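Local coordinates for protein branched-chain-amino-acid aminotransferase (Pseudomonas sp. UW4, PDB 6JIF) that catalyses the reversible, pyridoxal-phosphate-dependent transfer of amino groups between branched-chain amino acids and 2-oxo acids, at residues B[253-258]-B[282-287]; B[37-42]-B[129-134]; B[180-185]-B[309-314]; B[92-97]-B[343-348]. One frame throughout, in Å; residues are numbered along the deposited sequence.

Contact 1: residues B[253-258]-B[282-287]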
loop_
_atom_site.group_PDB
_atom_site.type_symbol
_atom_site.label_atom_id
_atom_site.label_comp_id
_atom_site.label_asym_id
_atom_site.label_seq_id
_atom_site.Cartn_x
_atom_site.Cartn_y
_atom_site.Cartn_z
ATOM N N ASN B 253 -33.358 -16.476 -8.426
ATOM C CA ASN B 253 -32.797 -15.766 -9.563
ATOM C C ASN B 253 -32.471 -14.309 -9.273
ATOM O O ASN B 253 -32.435 -13.500 -10.190
ATOM C CB ASN B 253 -33.737 -15.843 -10.754
ATOM C CG ASN B 253 -33.862 -17.251 -11.263
ATOM O OD1 ASN B 253 -32.882 -17.816 -11.732
ATOM N ND2 ASN B 253 -35.058 -17.832 -11.149
ATOM N N LYS B 254 -32.114 -13.980 -8.050
ATOM C CA LYS B 254 -31.658 -12.625 -7.752
ATOM C C LYS B 254 -30.152 -12.569 -7.883
ATOM O O LYS B 254 -29.459 -13.517 -7.483
ATOM C CB LYS B 254 -32.060 -12.217 -6.329
ATOM C CG LYS B 254 -33.551 -12.282 -6.110
ATOM C CD LYS B 254 -33.936 -11.756 -4.758
ATOM C CE LYS B 254 -35.457 -11.921 -4.559
ATOM N NZ LYS B 254 -35.790 -11.713 -3.137
ATOM N N PHE B 255 -29.644 -11.434 -8.402
ATOM C CA PHE B 255 -28.208 -11.184 -8.524
ATOM C C PHE B 255 -27.780 -10.508 -7.230
ATOM O O PHE B 255 -28.270 -9.416 -6.918
ATOM C CB PHE B 255 -27.940 -10.313 -9.744
ATOM C CG PHE B 255 -26.487 -9.933 -9.966
ATOM C CD1 PHE B 255 -25.914 -8.865 -9.244
ATOM C CD2 PHE B 255 -25.700 -10.605 -10.906
ATOM C CE1 PHE B 255 -24.581 -8.480 -9.475
ATOM C CE2 PHE B 255 -24.379 -10.246 -11.139
ATOM C CZ PHE B 255 -23.811 -9.161 -10.425
ATOM N N VAL B 256 -26.948 -11.187 -6.424
ATOM C CA VAL B 256 -26.592 -10.685 -5.085
ATOM C C VAL B 256 -25.110 -10.345 -5.051
ATOM O O VAL B 256 -24.263 -11.147 -5.441
ATOM C CB VAL B 256 -26.958 -11.711 -4.004
ATOM C CG1 VAL B 256 -26.654 -11.170 -2.646
ATOM C CG2 VAL B 256 -28.443 -12.052 -4.127
ATOM N N THR B 257 -24.784 -9.152 -4.553
ATOM C CA THR B 257 -23.365 -8.819 -4.458
ATOM C C THR B 257 -23.085 -8.060 -3.152
ATOM O O THR B 257 -23.960 -7.339 -2.638
ATOM C CB THR B 257 -22.940 -8.041 -5.733
ATOM O OG1 THR B 257 -21.512 -7.918 -5.779
ATOM C CG2 THR B 257 -23.599 -6.647 -5.777
ATOM N N PRO B 258 -21.890 -8.245 -2.560
ATOM C CA PRO B 258 -21.586 -7.589 -1.278
ATOM C C PRO B 258 -21.598 -6.078 -1.330
ATOM O O PRO B 258 -21.241 -5.463 -2.332
ATOM C CB PRO B 258 -20.162 -8.092 -0.940
ATOM C CG PRO B 258 -20.117 -9.513 -1.592
ATOM C CD PRO B 258 -20.869 -9.246 -2.912
ATOM N N MET B 282 -33.970 -8.862 -14.196
ATOM C CA MET B 282 -33.553 -9.478 -12.934
ATOM C C MET B 282 -33.626 -8.513 -11.742
ATOM O O MET B 282 -33.497 -7.292 -11.891
ATOM C CB MET B 282 -32.129 -10.027 -13.040
ATOM C CG MET B 282 -32.006 -11.144 -14.067
ATOM S SD MET B 282 -30.260 -11.588 -14.255
ATOM C CE MET B 282 -30.020 -12.411 -12.700
ATOM N N GLU B 283 -33.828 -9.082 -10.546
ATOM C CA GLU B 283 -33.726 -8.353 -9.273
ATOM C C GLU B 283 -32.281 -8.362 -8.791
ATOM O O GLU B 283 -31.574 -9.361 -8.960
ATOM C CB GLU B 283 -34.632 -8.982 -8.208
ATOM C CG GLU B 283 -35.988 -8.331 -8.064
ATOM C CD GLU B 283 -37.118 -9.314 -7.840
ATOM O OE1 GLU B 283 -36.849 -10.536 -7.674
ATOM O OE2 GLU B 283 -38.292 -8.867 -7.846
ATOM N N VAL B 284 -31.839 -7.242 -8.212
ATOM C CA VAL B 284 -30.498 -7.122 -7.646
ATOM C C VAL B 284 -30.612 -6.874 -6.160
ATOM O O VAL B 284 -31.476 -6.109 -5.727
ATOM C CB VAL B 284 -29.712 -5.989 -8.331
ATOM C CG1 VAL B 284 -28.405 -5.718 -7.530
ATOM C CG2 VAL B 284 -29.376 -6.440 -9.696
ATOM N N VAL B 285 -29.776 -7.557 -5.381
ATOM C CA VAL B 285 -29.592 -7.285 -3.954
ATOM C C VAL B 285 -28.132 -6.924 -3.695
ATOM O O VAL B 285 -27.228 -7.704 -4.014
ATOM C CB VAL B 285 -29.985 -8.501 -3.099
ATOM C CG1 VAL B 285 -29.763 -8.163 -1.649
ATOM C CG2 VAL B 285 -31.438 -8.941 -3.380
ATOM N N GLU B 286 -27.900 -5.757 -3.085
ATOM C CA GLU B 286 -26.585 -5.372 -2.593
ATOM C C GLU B 286 -26.618 -5.418 -1.075
ATOM O O GLU B 286 -27.327 -4.639 -0.439
ATOM C CB GLU B 286 -26.186 -3.997 -3.094
ATOM C CG GLU B 286 -26.085 -3.928 -4.593
ATOM C CD GLU B 286 -25.674 -2.538 -5.016
ATOM O OE1 GLU B 286 -24.595 -2.081 -4.544
ATOM O OE2 GLU B 286 -26.438 -1.895 -5.765
ATOM N N GLY B 287 -25.908 -6.366 -0.490
ATOM C CA GLY B 287 -26.068 -6.495 0.949
ATOM C C GLY B 287 -25.047 -7.421 1.592
ATOM O O GLY B 287 -23.924 -7.513 1.102
HETATM O O HOH W 1 -34.310 -11.960 -10.767
#
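Phe-255 and Val-285 grip each other through their backbones, and four main-chain hydrogen bonds zip the two segments together in parallel. Phe-255 N gives its hydrogen to Glu-283 O at 2.9 Å, and Phe-255 O takes one from Val-285 N at 2.8 Å. The pattern then moves two residues on: Thr-257 N donates to Val-285 O, and Gly-287 N closes the run on Thr-257 O at 3.1 Å. CA-H groups add weaker contacts to the same carbonyls, such as Val-256 CA to Val-285 O at 3.2 Å. At the open end a water accepts from Glu-283 N and donates to Asn-253 O, continuing the link where direct pairing stops.

Strands 255-258 and 284-287 run 18° apart and are the two strands of a beta-alpha-beta unit whose helix, 267-278, packs on the face carrying Phe-255, Thr-257 and Val-284.

Apolar contacts differ by face. On the helix side Val-284 CG2 lies 4.1 Å from Phe-255 CB, while the ring, its CG anti to the backbone N (chi1 178°), reaches Leu-272 and Ile-273 and meets the ring of Phe-247. Further along this face Thr-257 CG2 runs beside Glu-286 CG, and Thr-257 OG1 is bonded to Phe-246 O. On the other face Val-256 CG2 sits 4.0 Å from Val-285 CB, the two side chains pointing the same way. Met-282 bends at its last torsion (chi3 72°), which brings CE to 3.6 Å from Asn-253 O.

The charged ends do not touch: Lys-254 NZ stays 4.8 Å from Glu-283 OE1, with a long, weak ion pair to Asp-252.

Contact 2: residues B[37-42]-B[129-134]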
loop_
_atom_site.group_PDB
_atom_site.type_symbol
_atom_site.label_atom_id
_atom_site.label_comp_id
_atom_site.label_asym_id
_atom_site.label_seq_id
_atom_site.Cartn_x
_atom_site.Cartn_y
_atom_site.Cartn_z
ATOM N N LYS B 37 5.138 -4.246 -24.697
ATOM C CA LYS B 37 5.423 -2.816 -24.908
ATOM C C LYS B 37 4.786 -2.341 -26.218
ATOM O O LYS B 37 5.133 -2.810 -27.312
ATOM C CB LYS B 37 6.920 -2.530 -24.878
ATOM C CG LYS B 37 7.282 -1.069 -25.080
ATOM C CD LYS B 37 8.785 -0.945 -25.301
ATOM C CE LYS B 37 9.182 0.504 -25.372
ATOM N NZ LYS B 37 10.648 0.629 -25.619
ATOM N N THR B 38 3.812 -1.456 -26.082
ATOM C CA THR B 38 3.158 -0.820 -27.203
ATOM C C THR B 38 3.928 0.450 -27.574
ATOM O O THR B 38 4.907 0.821 -26.926
ATOM C CB THR B 38 1.686 -0.568 -26.841
ATOM O OG1 THR B 38 1.631 0.127 -25.596
ATOM C CG2 THR B 38 0.941 -1.926 -26.719
ATOM N N ASP B 39 3.447 1.144 -28.597
ATOM C CA ASP B 39 4.222 2.188 -29.264
ATOM C C ASP B 39 4.308 3.474 -28.442
ATOM O O ASP B 39 5.401 4.018 -28.263
ATOM C CB ASP B 39 3.607 2.486 -30.613
ATOM C CG ASP B 39 3.876 1.396 -31.610
ATOM O OD1 ASP B 39 4.777 0.553 -31.374
ATOM O OD2 ASP B 39 3.171 1.375 -32.622
ATOM N N LYS B 40 3.172 3.996 -27.964
ATOM C CA LYS B 40 3.152 5.283 -27.257
ATOM C C LYS B 40 2.343 5.173 -25.984
ATOM O O LYS B 40 1.335 4.464 -25.921
ATOM C CB LYS B 40 2.535 6.430 -28.103
ATOM C CG LYS B 40 3.012 6.560 -29.502
ATOM C CD LYS B 40 4.074 7.608 -29.614
ATOM C CE LYS B 40 4.140 8.172 -31.036
ATOM N NZ LYS B 40 5.352 8.973 -31.212
ATOM N N ARG B 41 2.733 5.945 -24.992
ATOM C CA ARG B 41 1.930 6.075 -23.790
ATOM C C ARG B 41 1.756 7.554 -23.486
ATOM O O ARG B 41 2.489 8.392 -23.991
ATOM C CB ARG B 41 2.540 5.308 -22.549
ATOM C CG ARG B 41 3.962 5.701 -22.105
ATOM C CD ARG B 41 5.042 4.976 -22.916
ATOM N NE ARG B 41 4.840 3.528 -22.800
ATOM C CZ ARG B 41 4.914 2.660 -23.808
ATOM N NH1 ARG B 41 5.239 3.062 -25.038
ATOM N NH2 ARG B 41 4.652 1.370 -23.570
ATOM N N TYR B 42 0.713 7.849 -22.719
ATOM C CA TYR B 42 0.476 9.200 -22.217
ATOM C C TYR B 42 1.261 9.493 -20.943
ATOM O O TYR B 42 1.341 8.663 -20.013
ATOM C CB TYR B 42 -1.018 9.366 -21.942
ATOM C CG TYR B 42 -1.418 10.731 -21.527
ATOM C CD1 TYR B 42 -1.709 11.674 -22.455
ATOM C CD2 TYR B 42 -1.587 11.043 -20.176
ATOM C CE1 TYR B 42 -2.115 12.957 -22.072
ATOM C CE2 TYR B 42 -1.991 12.315 -19.771
ATOM C CZ TYR B 42 -2.250 13.264 -20.732
ATOM O OH TYR B 42 -2.663 14.529 -20.404
ATOM N N ARG B 129 -5.915 5.879 -29.962
ATOM C CA ARG B 129 -5.635 6.275 -31.339
ATOM C C ARG B 129 -4.186 6.009 -31.727
ATOM O O ARG B 129 -3.895 5.661 -32.879
ATOM C CB ARG B 129 -5.963 7.763 -31.557
ATOM C CG ARG B 129 -7.422 8.061 -31.602
ATOM C CD ARG B 129 -7.629 9.478 -32.163
ATOM N NE ARG B 129 -6.877 10.505 -31.427
ATOM C CZ ARG B 129 -7.336 11.123 -30.348
ATOM N NH1 ARG B 129 -8.535 10.803 -29.872
ATOM N NH2 ARG B 129 -6.588 12.042 -29.726
ATOM N N ALA B 130 -3.269 6.214 -30.810
ATOM C CA ALA B 130 -1.839 6.081 -31.088
ATOM C C ALA B 130 -1.387 4.646 -31.171
ATOM O O ALA B 130 -0.246 4.382 -31.602
ATOM C CB ALA B 130 -1.024 6.768 -29.990
ATOM N N ASN B 131 -2.219 3.733 -30.698
ATOM C CA ASN B 131 -1.815 2.326 -30.695
ATOM C C ASN B 131 -2.838 1.443 -31.416
ATOM O O ASN B 131 -2.985 0.281 -31.074
ATOM C CB ASN B 131 -1.581 1.838 -29.259
ATOM C CG ASN B 131 -0.401 2.542 -28.575
ATOM O OD1 ASN B 131 0.749 2.196 -28.813
ATOM N ND2 ASN B 131 -0.685 3.515 -27.694
ATOM N N GLU B 132 -3.614 1.995 -32.357
ATOM C CA GLU B 132 -4.642 1.178 -33.023
ATOM C C GLU B 132 -4.110 -0.129 -33.604
ATOM O O GLU B 132 -4.856 -1.105 -33.702
ATOM C CB GLU B 132 -5.372 1.987 -34.099
ATOM C CG GLU B 132 -6.075 3.213 -33.472
ATOM C CD GLU B 132 -7.264 3.756 -34.277
ATOM O OE1 GLU B 132 -7.468 3.303 -35.422
ATOM O OE2 GLU B 132 -7.985 4.650 -33.744
ATOM N N ARG B 133 -2.847 -0.189 -34.016
ATOM C CA ARG B 133 -2.411 -1.452 -34.619
ATOM C C ARG B 133 -2.357 -2.598 -33.618
ATOM O O ARG B 133 -2.269 -3.769 -34.021
ATOM C CB ARG B 133 -1.050 -1.284 -35.293
ATOM C CG ARG B 133 0.108 -1.382 -34.395
ATOM C CD ARG B 133 1.360 -0.926 -34.910
ATOM N NE ARG B 133 2.412 -1.294 -33.969
ATOM C CZ ARG B 133 3.183 -2.393 -33.949
ATOM N NH1 ARG B 133 3.133 -3.162 -35.013
ATOM N NH2 ARG B 133 4.125 -2.600 -32.975
ATOM N N PHE B 134 -2.391 -2.297 -32.334
ATOM C CA PHE B 134 -2.434 -3.337 -31.327
ATOM C C PHE B 134 -3.859 -3.753 -30.978
ATOM O O PHE B 134 -4.038 -4.584 -30.093
ATOM C CB PHE B 134 -1.715 -2.883 -30.032
ATOM C CG PHE B 134 -0.211 -2.823 -30.159
ATOM C CD1 PHE B 134 0.561 -3.973 -30.000
ATOM C CD2 PHE B 134 0.427 -1.641 -30.486
ATOM C CE1 PHE B 134 1.946 -3.929 -30.138
ATOM C CE2 PHE B 134 1.799 -1.598 -30.630
ATOM C CZ PHE B 134 2.561 -2.754 -30.450
HETATM O O HOH W 2 1.016 2.498 -32.799
#
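Where helix 117-130 ends and its chain turns into a short 3-10 segment, Asn-131 and its neighbours catch the loop leading into strand 41-47, a strand of the large antiparallel sheet, next to its edge strand 50-57. The Asn-131 amide pairs with the backbone of Lys-40 at both ends: OD1 takes Lys-40 N at 3.1 Å, in the carbonyl plane on a lone pair, and ND2 gives to Lys-40 O at 2.9 Å. Asp-39 N adds a weak bond to the same OD1, and ND2 also reaches Val-127 O in the helix. Thr-38 lays CG2 over the centre of the Phe-134 ring, 3.7 Å from the centroid, a CH-pi contact; its chi1 of 52° sets OG1 between backbone N and carbonyl carbon, bonded to Cys-171 O, and leaves CG2 anti to the carbonyl carbon. At the outer edge Arg-133 NE forms a salt bridge with Asp-39 OD2 at 3.1 Å on the syn side; the two planes are nearly parallel but stepped, NE standing 27° out of the carboxylate plane. Lys-40 CB rests on Ala-130 CB at 4.0 Å. With both amide ends engaged, Asn-131 is probably held against flipping, and the neighbouring positive charge probably favours the ionised form of Asp-39.

Contact 3: residues B[180-185]-B[309-314]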
loop_
_atom_site.group_PDB
_atom_site.type_symbol
_atom_site.label_atom_id
_atom_site.label_comp_id
_atom_site.label_asym_id
_atom_site.label_seq_id
_atom_site.Cartn_x
_atom_site.Cartn_y
_atom_site.Cartn_z
ATOM N N GLY B 180 -9.557 -21.202 -22.963
ATOM C CA GLY B 180 -10.578 -22.235 -22.972
ATOM C C GLY B 180 -12.002 -21.714 -22.887
ATOM O O GLY B 180 -12.953 -22.496 -23.063
ATOM N N GLY B 181 -12.166 -20.417 -22.651
ATOM C CA GLY B 181 -13.453 -19.777 -22.492
ATOM C C GLY B 181 -13.933 -19.774 -21.055
ATOM O O GLY B 181 -13.120 -19.806 -20.125
ATOM N N LEU B 182 -15.257 -19.804 -20.885
ATOM C CA LEU B 182 -15.909 -19.724 -19.582
ATOM C C LEU B 182 -15.966 -21.112 -18.993
ATOM O O LEU B 182 -16.596 -22.012 -19.573
ATOM C CB LEU B 182 -17.329 -19.211 -19.720
ATOM C CG LEU B 182 -17.800 -17.797 -19.607
ATOM C CD1 LEU B 182 -19.303 -17.971 -19.540
ATOM C CD2 LEU B 182 -17.264 -17.031 -18.432
ATOM N N THR B 183 -15.337 -21.270 -17.839
ATOM C CA THR B 183 -15.283 -22.555 -17.179
ATOM C C THR B 183 -15.282 -22.268 -15.701
ATOM O O THR B 183 -14.913 -21.153 -15.304
ATOM C CB THR B 183 -14.019 -23.342 -17.554
ATOM O OG1 THR B 183 -14.202 -24.693 -17.157
ATOM C CG2 THR B 183 -12.795 -22.738 -16.825
ATOM N N PRO B 184 -15.758 -23.191 -14.867
ATOM C CA PRO B 184 -15.694 -22.941 -13.413
ATOM C C PRO B 184 -14.296 -23.081 -12.828
ATOM O O PRO B 184 -13.520 -23.962 -13.196
ATOM C CB PRO B 184 -16.592 -24.031 -12.811
ATOM C CG PRO B 184 -17.359 -24.636 -13.994
ATOM C CD PRO B 184 -16.519 -24.408 -15.212
ATOM N N HIS B 185 -14.026 -22.268 -11.809
ATOM C CA HIS B 185 -12.762 -22.282 -11.089
ATOM C C HIS B 185 -13.085 -22.366 -9.623
ATOM O O HIS B 185 -14.130 -21.864 -9.203
ATOM C CB HIS B 185 -11.962 -20.983 -11.299
ATOM C CG HIS B 185 -11.755 -20.678 -12.724
ATOM N ND1 HIS B 185 -10.604 -21.014 -13.392
ATOM C CD2 HIS B 185 -12.604 -20.189 -13.652
ATOM C CE1 HIS B 185 -10.735 -20.714 -14.668
ATOM N NE2 HIS B 185 -11.941 -20.210 -14.853
ATOM N N ILE B 309 -16.060 -12.122 -16.429
ATOM C CA ILE B 309 -16.698 -12.940 -15.406
ATOM C C ILE B 309 -15.855 -14.191 -15.245
ATOM O O ILE B 309 -15.519 -14.832 -16.238
ATOM C CB ILE B 309 -18.145 -13.314 -15.768
ATOM C CG1 ILE B 309 -19.019 -12.072 -15.691
ATOM C CG2 ILE B 309 -18.699 -14.392 -14.788
ATOM C CD1 ILE B 309 -20.471 -12.366 -15.905
ATOM N N THR B 310 -15.502 -14.537 -13.995
ATOM C CA THR B 310 -14.879 -15.833 -13.735
ATOM C C THR B 310 -15.912 -16.674 -13.004
ATOM O O THR B 310 -16.276 -16.330 -11.875
ATOM C CB THR B 310 -13.623 -15.655 -12.884
ATOM O OG1 THR B 310 -12.711 -14.772 -13.561
ATOM C CG2 THR B 310 -12.966 -17.006 -12.609
ATOM N N PRO B 311 -16.446 -17.743 -13.590
ATOM C CA PRO B 311 -17.420 -18.561 -12.861
ATOM C C PRO B 311 -16.747 -19.283 -11.696
ATOM O O PRO B 311 -15.589 -19.697 -11.789
ATOM C CB PRO B 311 -17.947 -19.526 -13.941
ATOM C CG PRO B 311 -17.699 -18.866 -15.193
ATOM C CD PRO B 311 -16.362 -18.147 -14.992
ATOM N N ILE B 312 -17.447 -19.346 -10.561
ATOM C CA ILE B 312 -16.939 -20.051 -9.391
ATOM C C ILE B 312 -17.538 -21.451 -9.385
ATOM O O ILE B 312 -18.764 -21.612 -9.375
ATOM C CB ILE B 312 -17.248 -19.318 -8.085
ATOM C CG1 ILE B 312 -16.427 -18.023 -8.055
ATOM C CG2 ILE B 312 -16.926 -20.241 -6.903
ATOM C CD1 ILE B 312 -16.983 -17.009 -7.125
ATOM N N GLY B 313 -16.678 -22.448 -9.425
ATOM C CA GLY B 313 -17.161 -23.821 -9.304
ATOM C C GLY B 313 -17.392 -24.104 -7.822
ATOM O O GLY B 313 -18.520 -24.413 -7.401
ATOM N N GLY B 314 -16.396 -23.851 -6.998
ATOM C CA GLY B 314 -16.551 -24.147 -5.581
ATOM C C GLY B 314 -15.713 -23.192 -4.770
ATOM O O GLY B 314 -14.704 -22.674 -5.246
#
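His-185 lies against residues 310-313 of strand 308-317. Its CB stands 3.9 Å from Pro-311 O. With CG anti to the carbonyl carbon (chi1 -54°), the ring swings over toward Thr-310: CG is 3.9 Å from Thr-310 CG2, and CD2 closes to 3.4 Å from that methyl while Pro-311 O lies at the ring edge, in its plane. NE2, further out, is 4.0 Å from the same methyl, and the ring also meets that of Phe-178. Putting an alanine here would strip away the imidazole and is likely to leave the Thr-310 methyl and the Phe-178 ring without their shared neighbour.

The backbone of His-185 is tied to the strand through both its N and its O: N donates to Pro-311 O at 3.0 Å, and O accepts from Gly-313 N, a donor standing 42° out of the carbonyl plane. Upstream, Leu-182 CD2 packs on Pro-311 CD at 3.7 Å, and Pro-184 CB lies 3.6 Å from Gly-313 CA, where a CB would come tight against it. His-185 pairs with Ile-312 in a parallel bridge, so this is the place where a loop becomes strand 185-189 and docks beside strand 308-317 in the mixed sheet.

Contact 4: residues B[92-97]-B[343-348]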
loop_
_atom_site.group_PDB
_atom_site.type_symbol
_atom_site.label_atom_id
_atom_site.label_comp_id
_atom_site.label_asym_id
_atom_site.label_seq_id
_atom_site.Cartn_x
_atom_site.Cartn_y
_atom_site.Cartn_z
ATOM N N ASN B 92 -14.846 0.624 -29.671
ATOM C CA ASN B 92 -15.617 0.947 -28.469
ATOM C C ASN B 92 -14.670 1.057 -27.282
ATOM O O ASN B 92 -14.037 0.074 -26.901
ATOM C CB ASN B 92 -16.657 -0.138 -28.137
ATOM C CG ASN B 92 -17.882 -0.049 -28.970
ATOM O OD1 ASN B 92 -17.984 0.826 -29.788
ATOM N ND2 ASN B 92 -18.842 -0.950 -28.754
ATOM N N LEU B 93 -14.605 2.218 -26.649
ATOM C CA LEU B 93 -13.939 2.317 -25.357
ATOM C C LEU B 93 -15.018 2.227 -24.276
ATOM O O LEU B 93 -15.910 3.071 -24.234
ATOM C CB LEU B 93 -13.190 3.651 -25.311
ATOM C CG LEU B 93 -12.422 4.057 -24.082
ATOM C CD1 LEU B 93 -11.322 3.029 -23.916
ATOM C CD2 LEU B 93 -11.833 5.442 -24.313
ATOM N N PHE B 94 -14.908 1.263 -23.353
ATOM C CA PHE B 94 -16.029 0.910 -22.463
ATOM C C PHE B 94 -15.997 1.706 -21.148
ATOM O O PHE B 94 -15.126 1.480 -20.308
ATOM C CB PHE B 94 -16.006 -0.604 -22.181
ATOM C CG PHE B 94 -17.180 -1.090 -21.360
ATOM C CD1 PHE B 94 -18.450 -1.226 -21.927
ATOM C CD2 PHE B 94 -17.011 -1.391 -20.004
ATOM C CE1 PHE B 94 -19.536 -1.680 -21.190
ATOM C CE2 PHE B 94 -18.114 -1.833 -19.236
ATOM C CZ PHE B 94 -19.354 -1.995 -19.821
ATOM N N ARG B 95 -17.021 2.596 -20.946
ATOM C CA ARG B 95 -17.306 3.310 -19.689
ATOM C C ARG B 95 -16.093 4.025 -19.089
ATOM O O ARG B 95 -15.889 3.975 -17.867
ATOM C CB ARG B 95 -17.915 2.338 -18.673
ATOM C CG ARG B 95 -19.215 1.705 -19.239
ATOM C CD ARG B 95 -20.089 1.219 -18.124
ATOM N NE ARG B 95 -20.866 2.274 -17.487
ATOM C CZ ARG B 95 -21.680 2.072 -16.451
ATOM N NH1 ARG B 95 -21.856 0.837 -15.933
ATOM N NH2 ARG B 95 -22.399 3.084 -15.990
ATOM N N PRO B 96 -15.287 4.722 -19.886
ATOM C CA PRO B 96 -14.119 5.383 -19.302
ATOM C C PRO B 96 -14.472 6.494 -18.311
ATOM O O PRO B 96 -13.660 6.805 -17.430
ATOM C CB PRO B 96 -13.397 5.952 -20.523
ATOM C CG PRO B 96 -14.437 6.152 -21.510
ATOM C CD PRO B 96 -15.401 4.990 -21.341
ATOM N N ASP B 97 -15.653 7.095 -18.449
ATOM C CA ASP B 97 -16.114 8.059 -17.463
ATOM C C ASP B 97 -16.167 7.440 -16.072
ATOM O O ASP B 97 -15.873 8.103 -15.079
ATOM C CB ASP B 97 -17.471 8.611 -17.883
ATOM C CG ASP B 97 -18.598 7.566 -17.845
ATOM O OD1 ASP B 97 -18.415 6.477 -18.475
ATOM O OD2 ASP B 97 -19.695 7.889 -17.285
ATOM N N GLY B 343 -21.580 -8.651 -25.284
ATOM C CA GLY B 343 -22.257 -8.110 -26.455
ATOM C C GLY B 343 -22.293 -6.589 -26.444
ATOM O O GLY B 343 -22.091 -5.952 -27.486
ATOM N N VAL B 344 -22.545 -5.993 -25.276
ATOM C CA VAL B 344 -22.527 -4.536 -25.204
ATOM C C VAL B 344 -21.112 -4.005 -25.416
ATOM O O VAL B 344 -20.895 -3.080 -26.222
ATOM C CB VAL B 344 -23.144 -4.077 -23.883
ATOM C CG1 VAL B 344 -22.808 -2.586 -23.633
ATOM C CG2 VAL B 344 -24.665 -4.371 -23.912
ATOM N N GLN B 345 -20.118 -4.650 -24.785
ATOM C CA GLN B 345 -18.735 -4.179 -24.923
ATOM C C GLN B 345 -18.296 -4.156 -26.393
ATOM O O GLN B 345 -17.702 -3.165 -26.856
ATOM C CB GLN B 345 -17.803 -5.052 -24.062
ATOM C CG GLN B 345 -17.984 -4.835 -22.609
ATOM C CD GLN B 345 -17.275 -5.883 -21.777
ATOM O OE1 GLN B 345 -17.052 -7.018 -22.226
ATOM N NE2 GLN B 345 -16.934 -5.516 -20.554
ATOM N N THR B 346 -18.636 -5.197 -27.172
ATOM C CA THR B 346 -18.170 -5.277 -28.551
ATOM C C THR B 346 -19.083 -4.647 -29.600
ATOM O O THR B 346 -18.727 -4.671 -30.778
ATOM C CB THR B 346 -17.929 -6.747 -28.943
ATOM O OG1 THR B 346 -19.161 -7.478 -28.840
ATOM C CG2 THR B 346 -16.932 -7.325 -27.998
ATOM N N GLY B 347 -20.258 -4.124 -29.233
ATOM C CA GLY B 347 -21.171 -3.556 -30.240
ATOM C C GLY B 347 -22.129 -4.522 -30.905
ATOM O O GLY B 347 -22.854 -4.104 -31.851
ATOM N N ASP B 348 -22.173 -5.781 -30.469
ATOM C CA ASP B 348 -23.171 -6.724 -30.976
ATOM C C ASP B 348 -24.549 -6.521 -30.361
ATOM O O ASP B 348 -25.565 -6.935 -30.947
ATOM C CB ASP B 348 -22.670 -8.141 -30.737
ATOM C CG ASP B 348 -21.531 -8.465 -31.650
ATOM O OD1 ASP B 348 -21.424 -7.778 -32.701
ATOM O OD2 ASP B 348 -20.755 -9.379 -31.339
#
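Strand 91-94 presents Asn-92 and Phe-94 to the last turn of helix 332-346, with the backbones well apart: CA of Phe-94 is 6.3 Å from CA of Gln-345, and CA of Asn-92 is 6.7 Å from CA of Thr-346. The helix finishes in a Schellman motif, in which Gly-347 adopts a positive phi of 87° and its N bonds back to Val-344 O.

Into this end reaches Asn-92. Its ND2 donates to Gln-345 O at 3.1 Å, coming from above the carbonyl plane rather than along a lone pair, although the oxygen lies near the plane of the Asn-92 amide. OD1 of the same side chain is bonded to Lys-358 NZ, which links the adjoining strand 356-358 to this helix end. Phe-94 lies between two aliphatic stems. Gln-345 CG sits over one face, 3.9 Å from the ring centroid in a CH-pi contact, and Arg-95 CG covers the opposite face. The Gln-345 amide stands 89° from the ring plane, and Val-344 CG1 approaches the ring edge at 4.2 Å from Phe-94 CE1.

Replacing Asn-92 by leucine would remove the amide, and Gln-345 O and Lys-358 NZ would probably each lose a hydrogen-bond partner. One buried amide thus serves both a helix-end carbonyl and a lysine: the nearby ammonium would be expected to polarise it and make its N-H group a stronger donor.

How the contacts relate
Contact 2 and contact 4 belong to the half of the fold built on the seven-stranded antiparallel sheet, through strands 41-47 and 91-94; their centres are about 19 Å apart. Contacts 1 and 3, also about 19 Å between centres, lie in the mixed sheet, and contacts 1 and 2 stand on opposite sides of the chain's centre, about 39 Å apart. Along the chain contact 2 closes before contacts 1 and 3 open, its segments alternating with those of contact 4, whose span encloses contact 3, which in turn encloses contact 1. Helix 332-346 meets strand 91-94 in contact 4 and also touches side chains of contacts 1 and 3, so it bridges the two sheets.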